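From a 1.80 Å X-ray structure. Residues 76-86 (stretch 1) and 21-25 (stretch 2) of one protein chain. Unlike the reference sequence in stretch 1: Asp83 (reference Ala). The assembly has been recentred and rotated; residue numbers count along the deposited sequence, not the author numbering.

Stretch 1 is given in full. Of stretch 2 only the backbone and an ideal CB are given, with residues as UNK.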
# COMPACT_ATOMS: atom_id res chain seq x y z
N ALA A 76 -8.47 11.69 -9.13
CA ALA A 76 -7.24 11.46 -9.87
C ALA A 76 -6.68 10.06 -9.59
O ALA A 76 -6.19 9.42 -10.52
CB ALA A 76 -6.21 12.52 -9.54
N LEU A 77 -6.77 9.57 -8.32
CA LEU A 77 -6.29 8.23 -7.99
C LEU A 77 -7.08 7.18 -8.77
O LEU A 77 -6.50 6.23 -9.29
CB LEU A 77 -6.37 7.97 -6.47
CG LEU A 77 -6.03 6.54 -6.02
CD1 LEU A 77 -5.32 6.57 -4.70
CD2 LEU A 77 -7.30 5.70 -5.88
N THR A 78 -8.43 7.33 -8.83
CA THR A 78 -9.31 6.39 -9.54
C THR A 78 -8.95 6.37 -11.02
O THR A 78 -8.85 5.30 -11.59
CB THR A 78 -10.78 6.74 -9.26
OG1 THR A 78 -10.98 6.71 -7.84
CG2 THR A 78 -11.77 5.77 -9.95
N LYS A 79 -8.75 7.56 -11.64
CA LYS A 79 -8.33 7.70 -13.04
C LYS A 79 -7.04 6.91 -13.33
O LYS A 79 -6.97 6.17 -14.32
CB LYS A 79 -8.17 9.18 -13.41
CG LYS A 79 -8.08 9.42 -14.92
CD LYS A 79 -8.22 10.89 -15.28
CE LYS A 79 -7.90 11.18 -16.74
NZ LYS A 79 -6.72 12.08 -16.90
N LEU A 80 -6.03 7.03 -12.44
CA LEU A 80 -4.76 6.31 -12.59
C LEU A 80 -4.92 4.81 -12.48
O LEU A 80 -4.38 4.09 -13.33
CB LEU A 80 -3.68 6.80 -11.61
CG LEU A 80 -3.09 8.16 -11.92
CD1 LEU A 80 -2.19 8.60 -10.78
CD2 LEU A 80 -2.34 8.16 -13.26
N TYR A 81 -5.63 4.31 -11.43
CA TYR A 81 -5.86 2.87 -11.31
C TYR A 81 -6.63 2.34 -12.51
O TYR A 81 -6.18 1.37 -13.12
CB TYR A 81 -6.61 2.54 -10.02
CG TYR A 81 -5.70 2.26 -8.86
CD1 TYR A 81 -4.84 1.17 -8.86
CD2 TYR A 81 -5.72 3.08 -7.73
CE1 TYR A 81 -3.99 0.92 -7.78
CE2 TYR A 81 -4.87 2.86 -6.66
CZ TYR A 81 -4.02 1.76 -6.68
OH TYR A 81 -3.20 1.57 -5.59
N LEU A 82 -7.72 3.03 -12.92
CA LEU A 82 -8.50 2.62 -14.09
C LEU A 82 -7.70 2.62 -15.37
O LEU A 82 -7.93 1.76 -16.23
CB LEU A 82 -9.82 3.40 -14.26
CG LEU A 82 -10.95 3.10 -13.27
CD1 LEU A 82 -12.20 3.87 -13.65
CD2 LEU A 82 -11.28 1.61 -13.22
N ASP A 83 -6.76 3.56 -15.52
CA ASP A 83 -5.85 3.54 -16.66
C ASP A 83 -5.09 2.24 -16.76
O ASP A 83 -5.03 1.68 -17.78
CB ASP A 83 -4.82 4.68 -16.68
CG ASP A 83 -3.93 4.71 -18.01
OD1 ASP A 83 -4.46 4.98 -19.10
OD2 ASP A 83 -2.69 4.51 -17.95
N SER A 84 -4.52 1.77 -15.66
CA SER A 84 -3.78 0.50 -15.68
C SER A 84 -4.65 -0.72 -16.04
O SER A 84 -4.12 -1.69 -16.59
CB SER A 84 -3.06 0.26 -14.35
OG SER A 84 -3.97 -0.06 -13.32
N THR A 85 -5.97 -0.66 -15.76
CA THR A 85 -6.91 -1.78 -16.02
C THR A 85 -7.42 -1.87 -17.46
O THR A 85 -8.00 -2.90 -17.81
CB THR A 85 -8.11 -1.74 -15.04
OG1 THR A 85 -8.98 -0.66 -15.38
CG2 THR A 85 -7.68 -1.63 -13.59
N LYS A 86 -7.25 -0.80 -18.28
CA LYS A 86 -7.80 -0.74 -19.64
C LYS A 86 -7.41 -1.91 -20.56
O LYS A 86 -8.22 -2.29 -21.41
CB LYS A 86 -7.57 0.64 -20.30
CG LYS A 86 -6.12 0.92 -20.71
CD LYS A 86 -5.91 2.38 -21.08
CE LYS A 86 -4.45 2.75 -21.17
NZ LYS A 86 -3.87 2.43 -22.50
N UNK A 21 -1.65 -7.32 -11.11
CA UNK A 21 -2.67 -6.45 -10.50
C UNK A 21 -2.63 -5.03 -11.07
O UNK A 21 -1.58 -4.58 -11.56
CB UNK A 21 -2.48 -6.40 -8.98
N UNK A 22 -3.73 -4.26 -10.95
CA UNK A 22 -3.69 -2.85 -11.35
C UNK A 22 -2.67 -2.08 -10.50
O UNK A 22 -2.29 -2.52 -9.40
CB UNK A 22 -5.08 -2.22 -11.22
N UNK A 23 -2.22 -0.94 -11.00
CA UNK A 23 -1.26 -0.11 -10.26
C UNK A 23 -1.60 1.36 -10.43
O UNK A 23 -2.30 1.74 -11.37
CB UNK A 23 0.17 -0.38 -10.73
N UNK A 24 -1.05 2.18 -9.55
CA UNK A 24 -1.23 3.63 -9.54
C UNK A 24 0.08 4.33 -10.00
O UNK A 24 0.05 5.48 -10.43
CB UNK A 24 -1.64 4.10 -8.14
N UNK A 25 1.21 3.61 -9.91
CA UNK A 25 2.55 4.12 -10.24
C UNK A 25 3.33 3.03 -10.96
O UNK A 25 3.20 1.87 -10.61
CB UNK A 25 3.30 4.58 -8.98

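Stretch 2 runs as an extended, irregular segment past the face of the helix that carries Leu77, Leu80, Tyr81 and Ser84. At position 21 the CA-to-CB bond points away from the helix, and nothing of stretch 1 lies within 5.5 Å of the ideal CB. The helix therefore sets little restriction, and many side chains would suit. The deposited residue is Thr21, which makes no contact here.

Position 22 lies close to the helix. Its CB points sideways, its ideal position 3.2 Å from Ser84 OG, which is tight, and 3.6 Å from Thr85 CG2, with the Tyr81 ring nearby. A phi of -62° and psi of 159° are compatible with proline as well as with other residues, and the surroundings favour a compact, largely apolar side chain. The residue is Pro22. Its CG packs 3.6 Å from Thr85 CG2, and its CB lies 4.2 Å from Tyr81 CD1, at the edge of the tyrosine ring.

At position 23 the backbone makes the main polar link. Its N donates a hydrogen bond to Ser84 OG (3.0 Å, 155°), and that hydroxyl in turn donates to Tyr81 O at 2.6 Å from OG, so one side chain joins the loop to the helix backbone. The bond from the position 23 amide excludes proline. The CA-to-CB bond points away, leaving room for polar or apolar side chains; a long or aromatic one could still fold back over Ser84. The deposited Phe23 does this: with chi1 in the p well, its ring lies over Ser84 CB, which sits 3.9 Å from the ring centroid and only 6° off the normal, a CH-pi contact. A water donates hydrogen bonds to both carbonyls, 3.0 Å from Phe23 O and 2.7 Å from Leu80 O, bridging two acceptors that cannot bond to each other directly.

Position 24 places its ideal CB 3.6 Å from Tyr81 CZ, above the ring, with Leu77 and Leu80 nearby. This apolar setting suits a branched aliphatic side chain or methionine. It is Leu24, which has the largest area covered by the other stretch. Its CB lies over a face of the Tyr81 ring, 3.8 Å from the centroid, and its CD1 reaches Leu77 CD1 at 3.7 Å. Its chi1 of 140° lies between wells.

Position 25 turns its CB away from the helix, with nothing of stretch 1 within 5.5 Å, so this contact hardly limits the choice. Val25 occupies it without touching stretch 1.

Stretch 2, residues 21-25: TPFLV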
# COMPACT_ATOMS: atom_id res chain seq x y z
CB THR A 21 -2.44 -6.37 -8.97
OG1 THR A 21 -1.11 -5.94 -8.74
CG2 THR A 21 -2.66 -7.70 -8.23
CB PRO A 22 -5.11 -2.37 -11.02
CG PRO A 22 -5.94 -3.61 -11.08
CD PRO A 22 -5.06 -4.61 -10.42
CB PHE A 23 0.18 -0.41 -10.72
CG PHE A 23 0.44 -0.18 -12.19
CD1 PHE A 23 0.75 1.08 -12.68
CD2 PHE A 23 0.43 -1.25 -13.08
CE1 PHE A 23 1.00 1.29 -14.03
CE2 PHE A 23 0.68 -1.05 -14.44
CZ PHE A 23 0.96 0.22 -14.91
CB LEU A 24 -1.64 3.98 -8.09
CG LEU A 24 -1.15 5.18 -7.32
CD1 LEU A 24 -2.09 5.48 -6.20
CD2 LEU A 24 0.13 4.88 -6.68
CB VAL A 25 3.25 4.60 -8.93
CG1 VAL A 25 4.76 4.57 -9.04
CG2 VAL A 25 2.82 6.00 -8.57
O HOH W 1 -1.78 3.61 -13.60
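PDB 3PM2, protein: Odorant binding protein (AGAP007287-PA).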